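Local coordinates for protein condensin complex subunit 3 (PDB 5OQR) that serves as a regulatory HEAT-repeat subunit of condensin, the complex required to convert interphase chromatin into condensed, mitotic-like chromosomes, at residues I6-H17 with N53-T63; K540-L551 with I566-L574. All coordinates share one frame; numbering follows the deposited sequence.

Contact 1 (I6-H17 with N53-T63)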
loop_
_atom_site.group_PDB
_atom_site.type_symbol
_atom_site.label_atom_id
_atom_site.label_comp_id
_atom_site.label_asym_id
_atom_site.label_seq_id
_atom_site.Cartn_x
_atom_site.Cartn_y
_atom_site.Cartn_z
ATOM N N ILE A 6 33.202 -40.595 13.592
ATOM C CA ILE A 6 33.627 -39.200 13.678
ATOM C C ILE A 6 32.480 -38.295 13.255
ATOM O O ILE A 6 32.155 -37.308 13.924
ATOM C CB ILE A 6 34.876 -38.953 12.811
ATOM C CG1 ILE A 6 36.033 -39.855 13.249
ATOM C CG2 ILE A 6 35.297 -37.485 12.897
ATOM C CD1 ILE A 6 37.205 -39.844 12.289
ATOM N N ILE A 7 31.842 -38.635 12.135
ATOM C CA ILE A 7 30.712 -37.853 11.642
ATOM C C ILE A 7 29.562 -37.904 12.640
ATOM O O ILE A 7 28.983 -36.874 13.003
ATOM C CB ILE A 7 30.286 -38.360 10.252
ATOM C CG1 ILE A 7 31.438 -38.171 9.259
ATOM C CG2 ILE A 7 29.032 -37.635 9.778
ATOM C CD1 ILE A 7 31.160 -38.681 7.862
ATOM N N SER A 8 29.214 -39.109 13.101
ATOM C CA SER A 8 28.152 -39.246 14.088
ATOM C C SER A 8 28.441 -38.445 15.350
ATOM O O SER A 8 27.511 -38.140 16.104
ATOM C CB SER A 8 27.951 -40.721 14.442
ATOM O OG SER A 8 26.752 -40.911 15.171
ATOM N N SER A 9 29.707 -38.100 15.597
ATOM C CA SER A 9 30.055 -37.290 16.758
ATOM C C SER A 9 29.858 -35.802 16.500
ATOM O O SER A 9 29.535 -35.056 17.432
ATOM C CB SER A 9 31.499 -37.564 17.173
ATOM O OG SER A 9 32.380 -37.422 16.072
ATOM N N SER A 10 30.042 -35.349 15.256
ATOM C CA SER A 10 29.708 -33.974 14.900
ATOM C C SER A 10 28.218 -33.695 15.032
ATOM O O SER A 10 27.794 -32.549 14.852
ATOM C CB SER A 10 30.159 -33.676 13.468
ATOM O OG SER A 10 29.194 -34.117 12.529
ATOM N N GLN A 11 27.426 -34.720 15.340
ATOM C CA GLN A 11 25.981 -34.578 15.424
ATOM C C GLN A 11 25.569 -33.568 16.490
ATOM O O GLN A 11 24.629 -32.790 16.288
ATOM C CB GLN A 11 25.384 -35.954 15.716
ATOM C CG GLN A 11 23.931 -36.099 15.380
ATOM C CD GLN A 11 23.404 -37.509 15.607
ATOM O OE1 GLN A 11 22.252 -37.687 15.984
ATOM N NE2 GLN A 11 24.241 -38.516 15.372
ATOM N N THR A 12 26.261 -33.557 17.629
ATOM C CA THR A 12 25.770 -32.828 18.793
ATOM C C THR A 12 26.111 -31.342 18.729
ATOM O O THR A 12 25.253 -30.492 18.989
ATOM C CB THR A 12 26.337 -33.446 20.075
ATOM O OG1 THR A 12 27.769 -33.417 20.037
ATOM C CG2 THR A 12 25.860 -34.888 20.229
ATOM N N SER A 13 27.354 -31.006 18.393
ATOM C CA SER A 13 27.843 -29.641 18.530
ATOM C C SER A 13 28.578 -29.197 17.273
ATOM O O SER A 13 28.844 -29.982 16.359
ATOM C CB SER A 13 28.773 -29.506 19.743
ATOM O OG SER A 13 30.038 -30.087 19.480
ATOM N N ILE A 14 28.900 -27.905 17.248
ATOM C CA ILE A 14 29.703 -27.319 16.184
ATOM C C ILE A 14 31.115 -26.984 16.650
ATOM O O ILE A 14 32.009 -26.831 15.801
ATOM C CB ILE A 14 29.033 -26.052 15.607
ATOM C CG1 ILE A 14 27.513 -26.225 15.479
ATOM C CG2 ILE A 14 29.650 -25.697 14.253
ATOM C CD1 ILE A 14 27.072 -27.189 14.405
ATOM N N ALA A 15 31.347 -26.871 17.960
ATOM C CA ALA A 15 32.642 -26.413 18.453
ATOM C C ALA A 15 33.759 -27.366 18.048
ATOM O O ALA A 15 34.825 -26.928 17.598
ATOM C CB ALA A 15 32.593 -26.262 19.973
ATOM N N GLY A 16 33.538 -28.667 18.198
ATOM C CA GLY A 16 34.564 -29.646 17.914
ATOM C C GLY A 16 34.807 -29.937 16.454
ATOM O O GLY A 16 35.661 -30.770 16.138
ATOM N N HIS A 17 34.088 -29.274 15.545
ATOM C CA HIS A 17 34.233 -29.577 14.125
ATOM C C HIS A 17 35.686 -29.481 13.677
ATOM O O HIS A 17 36.169 -30.337 12.927
ATOM C CB HIS A 17 33.352 -28.640 13.297
ATOM C CG HIS A 17 31.903 -29.015 13.305
ATOM N ND1 HIS A 17 30.999 -28.515 12.392
ATOM C CD2 HIS A 17 31.202 -29.846 14.113
ATOM C CE1 HIS A 17 29.803 -29.018 12.640
ATOM N NE2 HIS A 17 29.899 -29.830 13.678
ATOM N N ASN A 53 20.385 -31.754 13.958
ATOM C CA ASN A 53 21.556 -32.573 13.667
ATOM C C ASN A 53 21.925 -32.533 12.192
ATOM O O ASN A 53 22.978 -32.001 11.825
ATOM C CB ASN A 53 21.309 -34.022 14.084
ATOM C CG ASN A 53 21.262 -34.193 15.580
ATOM O OD1 ASN A 53 21.391 -33.227 16.332
ATOM N ND2 ASN A 53 21.077 -35.428 16.027
ATOM N N ALA A 54 21.066 -33.107 11.348
ATOM C CA ALA A 54 21.326 -33.245 9.919
ATOM C C ALA A 54 22.018 -32.013 9.351
ATOM O O ALA A 54 22.902 -32.127 8.497
ATOM C CB ALA A 54 20.019 -33.505 9.171
ATOM N N ASP A 55 21.621 -30.830 9.822
ATOM C CA ASP A 55 22.299 -29.611 9.401
ATOM C C ASP A 55 23.678 -29.504 10.039
ATOM O O ASP A 55 24.646 -29.118 9.375
ATOM C CB ASP A 55 21.440 -28.394 9.742
ATOM C CG ASP A 55 20.089 -28.423 9.049
ATOM O OD1 ASP A 55 20.017 -28.018 7.869
ATOM O OD2 ASP A 55 19.102 -28.850 9.681
ATOM N N ARG A 56 23.794 -29.851 11.324
ATOM C CA ARG A 56 25.105 -29.860 11.967
ATOM C C ARG A 56 26.058 -30.794 11.234
ATOM O O ARG A 56 27.161 -30.396 10.843
ATOM C CB ARG A 56 24.980 -30.281 13.432
ATOM C CG ARG A 56 24.216 -29.310 14.308
ATOM C CD ARG A 56 24.645 -29.453 15.759
ATOM N NE ARG A 56 23.650 -28.917 16.682
ATOM C CZ ARG A 56 22.544 -29.560 17.047
ATOM N NH1 ARG A 56 22.278 -30.766 16.563
ATOM N NH2 ARG A 56 21.698 -28.992 17.895
ATOM N N VAL A 57 25.647 -32.050 11.047
ATOM C CA VAL A 57 26.467 -33.004 10.303
ATOM C C VAL A 57 26.830 -32.424 8.944
ATOM O O VAL A 57 27.994 -32.442 8.527
ATOM C CB VAL A 57 25.729 -34.347 10.160
ATOM C CG1 VAL A 57 26.557 -35.330 9.343
ATOM C CG2 VAL A 57 25.418 -34.931 11.532
ATOM N N LEU A 58 25.832 -31.898 8.234
ATOM C CA LEU A 58 26.091 -31.320 6.923
ATOM C C LEU A 58 26.978 -30.087 7.028
ATOM O O LEU A 58 27.783 -29.828 6.125
ATOM C CB LEU A 58 24.765 -30.984 6.237
ATOM C CG LEU A 58 24.788 -30.560 4.766
ATOM C CD1 LEU A 58 25.859 -31.289 3.963
ATOM C CD2 LEU A 58 23.414 -30.792 4.152
ATOM N N ARG A 59 26.853 -29.321 8.112
ATOM C CA ARG A 59 27.777 -28.217 8.343
ATOM C C ARG A 59 29.197 -28.727 8.542
ATOM O O ARG A 59 30.155 -28.137 8.031
ATOM C CB ARG A 59 27.329 -27.401 9.557
ATOM C CG ARG A 59 26.124 -26.512 9.306
ATOM C CD ARG A 59 26.483 -25.300 8.468
ATOM N NE ARG A 59 25.333 -24.422 8.275
ATOM C CZ ARG A 59 24.855 -23.598 9.201
ATOM N NH1 ARG A 59 25.422 -23.536 10.400
ATOM N NH2 ARG A 59 23.802 -22.837 8.934
ATOM N N PHE A 60 29.354 -29.827 9.282
ATOM C CA PHE A 60 30.684 -30.385 9.501
ATOM C C PHE A 60 31.333 -30.796 8.188
ATOM O O PHE A 60 32.541 -30.608 7.998
ATOM C CB PHE A 60 30.604 -31.585 10.446
ATOM C CG PHE A 60 31.850 -32.422 10.464
ATOM C CD1 PHE A 60 31.802 -33.766 10.136
ATOM C CD2 PHE A 60 33.071 -31.862 10.793
ATOM C CE1 PHE A 60 32.948 -34.536 10.147
ATOM C CE2 PHE A 60 34.220 -32.627 10.804
ATOM C CZ PHE A 60 34.158 -33.965 10.481
ATOM N N LEU A 61 30.552 -31.363 7.270
ATOM C CA LEU A 61 31.125 -31.885 6.035
ATOM C C LEU A 61 31.609 -30.755 5.134
ATOM O O LEU A 61 32.761 -30.757 4.688
ATOM C CB LEU A 61 30.100 -32.768 5.324
ATOM C CG LEU A 61 29.681 -34.000 6.137
ATOM C CD1 LEU A 61 28.540 -34.742 5.463
ATOM C CD2 LEU A 61 30.860 -34.938 6.363
ATOM N N VAL A 62 30.747 -29.772 4.861
ATOM C CA VAL A 62 31.180 -28.615 4.079
ATOM C C VAL A 62 32.409 -27.987 4.720
ATOM O O VAL A 62 33.310 -27.496 4.029
ATOM C CB VAL A 62 30.034 -27.595 3.935
ATOM C CG1 VAL A 62 28.842 -28.224 3.234
ATOM C CG2 VAL A 62 29.623 -27.037 5.293
ATOM N N THR A 63 32.469 -28.003 6.053
ATOM C CA THR A 63 33.622 -27.446 6.750
ATOM C C THR A 63 34.876 -28.262 6.469
ATOM O O THR A 63 35.953 -27.698 6.244
ATOM C CB THR A 63 33.349 -27.390 8.254
ATOM O OG1 THR A 63 32.071 -26.791 8.492
ATOM C CG2 THR A 63 34.416 -26.573 8.962
#
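F60 and H17 meet edge to face: the edge of F60 is directed at the imidazole, with ring centroids 5.3 Å apart and planes at 63°. CB of F60 makes the closer approach, a CH-pi contact 3.6 Å from the H17 centroid, while CA of I14 lies over the opposite imidazole face. With F60 CG anti to the backbone N (chi1 166°), its ring is placed beside S10, and I7 CG1 meets its edge at CE1. I7 then crosses V57 and L61 at about right angles, its CG2 touching V57 CG1. Further along, R56 reaches the loop after helix 3-9: R56 NH1 gives a weak hydrogen bond to Q11 O (3.1 Å, 130°). T12 O sits over one guanidinium face, and I14 CD1 packs on R56 CG at 3.6 Å. With a lysine in place of R56 the flat guanidinium is gone, and Q11 O would probably lose its weak bond and T12 O the group it lies over. Behind these, S10 OG is bonded to I7 O, in the carbonyl plane on a lone pair, and Q11 OE1 to the backbone of another protein's chain. The N-terminal segment thus covers helix 52-69, most of which falls in HEAT 1, by aromatic and aliphatic packing, with one weak R56 bond as polar link.

Contact 2 (K540-L551 with I566-L574)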
loop_
_atom_site.group_PDB
_atom_site.type_symbol
_atom_site.label_atom_id
_atom_site.label_comp_id
_atom_site.label_asym_id
_atom_site.label_seq_id
_atom_site.Cartn_x
_atom_site.Cartn_y
_atom_site.Cartn_z
ATOM N N LYS A 540 -19.189 17.388 -15.141
ATOM C CA LYS A 540 -19.781 16.364 -14.289
ATOM C C LYS A 540 -19.019 16.241 -12.978
ATOM O O LYS A 540 -19.625 16.122 -11.908
ATOM C CB LYS A 540 -19.800 15.022 -15.017
ATOM C CG LYS A 540 -20.767 14.949 -16.180
ATOM C CD LYS A 540 -20.577 13.653 -16.946
ATOM C CE LYS A 540 -21.507 13.562 -18.138
ATOM N NZ LYS A 540 -22.893 13.201 -17.739
ATOM N N CYS A 541 -17.686 16.261 -13.042
ATOM C CA CYS A 541 -16.890 16.185 -11.823
ATOM C C CYS A 541 -17.110 17.404 -10.938
ATOM O O CYS A 541 -17.063 17.295 -9.710
ATOM C CB CYS A 541 -15.410 16.043 -12.169
ATOM S SG CYS A 541 -14.992 14.527 -13.039
ATOM N N THR A 542 -17.355 18.569 -11.537
ATOM C CA THR A 542 -17.637 19.758 -10.741
ATOM C C THR A 542 -18.976 19.627 -10.032
ATOM O O THR A 542 -19.125 20.068 -8.888
ATOM C CB THR A 542 -17.613 21.005 -11.632
ATOM O OG1 THR A 542 -16.284 21.217 -12.116
ATOM C CG2 THR A 542 -18.062 22.246 -10.867
ATOM N N ALA A 543 -19.959 19.021 -10.696
ATOM C CA ALA A 543 -21.265 18.824 -10.078
ATOM C C ALA A 543 -21.175 17.870 -8.894
ATOM O O ALA A 543 -21.723 18.146 -7.822
ATOM C CB ALA A 543 -22.257 18.304 -11.117
ATOM N N ILE A 544 -20.482 16.742 -9.069
ATOM C CA ILE A 544 -20.387 15.749 -8.000
ATOM C C ILE A 544 -19.748 16.361 -6.760
ATOM O O ILE A 544 -20.237 16.187 -5.638
ATOM C CB ILE A 544 -19.603 14.512 -8.479
ATOM C CG1 ILE A 544 -20.292 13.850 -9.677
ATOM C CG2 ILE A 544 -19.436 13.501 -7.346
ATOM C CD1 ILE A 544 -21.650 13.249 -9.383
ATOM N N ARG A 545 -18.633 17.070 -6.938
ATOM C CA ARG A 545 -17.961 17.674 -5.791
ATOM C C ARG A 545 -18.836 18.730 -5.135
ATOM O O ARG A 545 -18.914 18.810 -3.904
ATOM C CB ARG A 545 -16.628 18.289 -6.219
ATOM C CG ARG A 545 -15.630 17.313 -6.812
ATOM C CD ARG A 545 -14.265 17.967 -6.976
ATOM N NE ARG A 545 -13.429 17.270 -7.948
ATOM C CZ ARG A 545 -13.365 17.569 -9.240
ATOM N NH1 ARG A 545 -14.089 18.561 -9.740
ATOM N NH2 ARG A 545 -12.572 16.872 -10.040
ATOM N N THR A 546 -19.501 19.556 -5.942
ATOM C CA THR A 546 -20.309 20.640 -5.396
ATOM C C THR A 546 -21.490 20.098 -4.605
ATOM O O THR A 546 -21.691 20.460 -3.441
ATOM C CB THR A 546 -20.792 21.546 -6.527
ATOM O OG1 THR A 546 -19.669 21.989 -7.293
ATOM C CG2 THR A 546 -21.533 22.749 -5.973
ATOM N N LEU A 547 -22.287 19.227 -5.225
ATOM C CA LEU A 547 -23.463 18.686 -4.552
ATOM C C LEU A 547 -23.070 17.875 -3.324
ATOM O O LEU A 547 -23.745 17.937 -2.290
ATOM C CB LEU A 547 -24.273 17.843 -5.534
ATOM C CG LEU A 547 -24.985 18.675 -6.605
ATOM C CD1 LEU A 547 -25.247 17.861 -7.854
ATOM C CD2 LEU A 547 -26.280 19.230 -6.060
ATOM N N THR A 548 -21.973 17.123 -3.408
ATOM C CA THR A 548 -21.523 16.356 -2.253
ATOM C C THR A 548 -21.111 17.276 -1.112
ATOM O O THR A 548 -21.430 17.014 0.053
ATOM C CB THR A 548 -20.363 15.437 -2.642
ATOM O OG1 THR A 548 -20.785 14.539 -3.672
ATOM C CG2 THR A 548 -19.896 14.618 -1.447
ATOM N N ASP A 549 -20.397 18.359 -1.425
ATOM C CA ASP A 549 -19.944 19.265 -0.376
ATOM C C ASP A 549 -21.090 20.083 0.202
ATOM O O ASP A 549 -21.080 20.399 1.395
ATOM C CB ASP A 549 -18.850 20.180 -0.918
ATOM C CG ASP A 549 -17.501 19.491 -0.992
ATOM O OD1 ASP A 549 -17.457 18.250 -0.854
ATOM O OD2 ASP A 549 -16.485 20.187 -1.189
ATOM N N MET A 550 -22.084 20.432 -0.614
ATOM C CA MET A 550 -23.246 21.139 -0.088
ATOM C C MET A 550 -24.002 20.282 0.920
ATOM O O MET A 550 -24.495 20.792 1.931
ATOM C CB MET A 550 -24.166 21.564 -1.232
ATOM C CG MET A 550 -23.581 22.661 -2.108
ATOM S SD MET A 550 -24.746 23.372 -3.285
ATOM C CE MET A 550 -25.221 21.938 -4.217
ATOM N N LEU A 551 -24.102 18.974 0.665
ATOM C CA LEU A 551 -24.757 18.081 1.616
ATOM C C LEU A 551 -23.965 17.981 2.912
ATOM O O LEU A 551 -24.520 18.130 4.006
ATOM C CB LEU A 551 -24.937 16.696 0.995
ATOM C CG LEU A 551 -26.031 16.561 -0.064
ATOM C CD1 LEU A 551 -25.882 15.257 -0.815
ATOM C CD2 LEU A 551 -27.400 16.648 0.572
ATOM N N ILE A 566 -30.046 13.962 -6.970
ATOM C CA ILE A 566 -28.645 13.881 -6.576
ATOM C C ILE A 566 -28.191 12.429 -6.538
ATOM O O ILE A 566 -27.116 12.084 -7.042
ATOM C CB ILE A 566 -28.434 14.586 -5.223
ATOM C CG1 ILE A 566 -28.564 16.100 -5.411
ATOM C CG2 ILE A 566 -27.073 14.236 -4.627
ATOM C CD1 ILE A 566 -28.644 16.883 -4.122
ATOM N N SER A 567 -29.001 11.556 -5.936
ATOM C CA SER A 567 -28.669 10.137 -5.921
ATOM C C SER A 567 -28.527 9.596 -7.337
ATOM O O SER A 567 -27.671 8.745 -7.603
ATOM C CB SER A 567 -29.738 9.362 -5.153
ATOM O OG SER A 567 -29.839 9.822 -3.817
ATOM N N SER A 568 -29.349 10.090 -8.262
ATOM C CA SER A 568 -29.281 9.630 -9.645
ATOM C C SER A 568 -27.900 9.872 -10.241
ATOM O O SER A 568 -27.280 8.954 -10.790
ATOM C CB SER A 568 -30.355 10.327 -10.476
ATOM O OG SER A 568 -30.209 10.021 -11.851
ATOM N N ILE A 569 -27.397 11.107 -10.150
ATOM C CA ILE A 569 -26.101 11.408 -10.747
ATOM C C ILE A 569 -24.995 10.646 -10.034
ATOM O O ILE A 569 -23.990 10.279 -10.652
ATOM C CB ILE A 569 -25.831 12.926 -10.751
ATOM C CG1 ILE A 569 -25.653 13.464 -9.328
ATOM C CG2 ILE A 569 -26.966 13.664 -11.443
ATOM C CD1 ILE A 569 -25.078 14.848 -9.277
ATOM N N LEU A 570 -25.156 10.391 -8.735
ATOM C CA LEU A 570 -24.183 9.576 -8.016
ATOM C C LEU A 570 -24.186 8.140 -8.525
ATOM O O LEU A 570 -23.126 7.513 -8.631
ATOM C CB LEU A 570 -24.471 9.616 -6.516
ATOM C CG LEU A 570 -24.169 10.935 -5.800
ATOM C CD1 LEU A 570 -24.741 10.925 -4.395
ATOM C CD2 LEU A 570 -22.672 11.191 -5.753
ATOM N N PHE A 571 -25.367 7.597 -8.840
ATOM C CA PHE A 571 -25.434 6.275 -9.454
ATOM C C PHE A 571 -24.802 6.289 -10.837
ATOM O O PHE A 571 -23.948 5.453 -11.153
ATOM C CB PHE A 571 -26.887 5.800 -9.554
ATOM C CG PHE A 571 -27.485 5.386 -8.248
ATOM C CD1 PHE A 571 -26.895 4.397 -7.484
ATOM C CD2 PHE A 571 -28.652 5.972 -7.791
ATOM C CE1 PHE A 571 -27.447 4.013 -6.283
ATOM C CE2 PHE A 571 -29.208 5.590 -6.592
ATOM C CZ PHE A 571 -28.605 4.608 -5.838
ATOM N N GLU A 572 -25.224 7.230 -11.681
ATOM C CA GLU A 572 -24.713 7.296 -13.045
ATOM C C GLU A 572 -23.196 7.425 -13.053
ATOM O O GLU A 572 -22.506 6.737 -13.815
ATOM C CB GLU A 572 -25.363 8.468 -13.778
ATOM C CG GLU A 572 -25.215 8.426 -15.282
ATOM C CD GLU A 572 -26.004 9.522 -15.968
ATOM O OE1 GLU A 572 -25.564 9.998 -17.035
ATOM O OE2 GLU A 572 -27.064 9.913 -15.434
ATOM N N ALA A 573 -22.655 8.299 -12.202
ATOM C CA ALA A 573 -21.207 8.466 -12.131
ATOM C C ALA A 573 -20.525 7.152 -11.781
ATOM O O ALA A 573 -19.539 6.758 -12.412
ATOM C CB ALA A 573 -20.850 9.538 -11.101
ATOM N N LEU A 574 -21.042 6.455 -10.768
ATOM C CA LEU A 574 -20.407 5.231 -10.302
ATOM C C LEU A 574 -20.420 4.134 -11.357
ATOM O O LEU A 574 -19.574 3.236 -11.309
ATOM C CB LEU A 574 -21.099 4.746 -9.029
ATOM C CG LEU A 574 -20.538 3.490 -8.364
ATOM C CD1 LEU A 574 -19.028 3.552 -8.232
ATOM C CD2 LEU A 574 -21.178 3.307 -7.006
#
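I569 CG1 lies between the backbone N and the carbonyl carbon (chi1 67°), a placement that carries CD1 out to both I544 and L547. I544 answers with CG1 anti to its carbonyl carbon and chi2 at -65°, bringing CD1 nearer to helix 563-574. The two isoleucines lie alongside, running opposite ways, with I544 CD1 3.8 Å from I569 CD1; the same I544 methyl also reaches A573 CB at 4.2 Å. L547 crosses I569 at about a right angle through CD1, while its other branch, CD2, rests 3.9 Å from I566 CD1. One turn on, L551 CD1 meets I566 CG2 at 4.1 Å, and the other I544 branch, CG2, approaches L570 CD2. T548 OG1 is turned back to I544 O (2.6 Å), which also accepts from T548 N on the opposite face of its plane. At the margin, K540 NZ and E572 OE1 are 4.2 Å apart, too far for a salt bridge; K540 instead bonds Y532 O and makes a cation-pi contact with the Y532 ring. The axes of 540-551 and 566-574 approach to 10.7 Å, their N-to-C directions 134° apart. This joint between the HEAT 8 helix 537-554 and the following helix 563-574 is held by methyl packing, with charge kept to its edge.

The two contacts lie on opposite sides of the chain's centre, their centres about 72 Å apart, and share no helix. Contact 1 is partly buried near the N-terminal end of the solenoid, where an irregular loop after a short helix folds over helix 52-69; contact 2 is buried and pairs two regular helices in the C-terminal half, one of them in HEAT 8. The chemistry follows: contact 1 mixes aromatic packing with loop carbonyls and a guanidinium group, whereas contact 2 is almost wholly aliphatic. Each also borders the chain of another protein, whose backbone is bonded by Q11 in contact 1 and by D549 in contact 2.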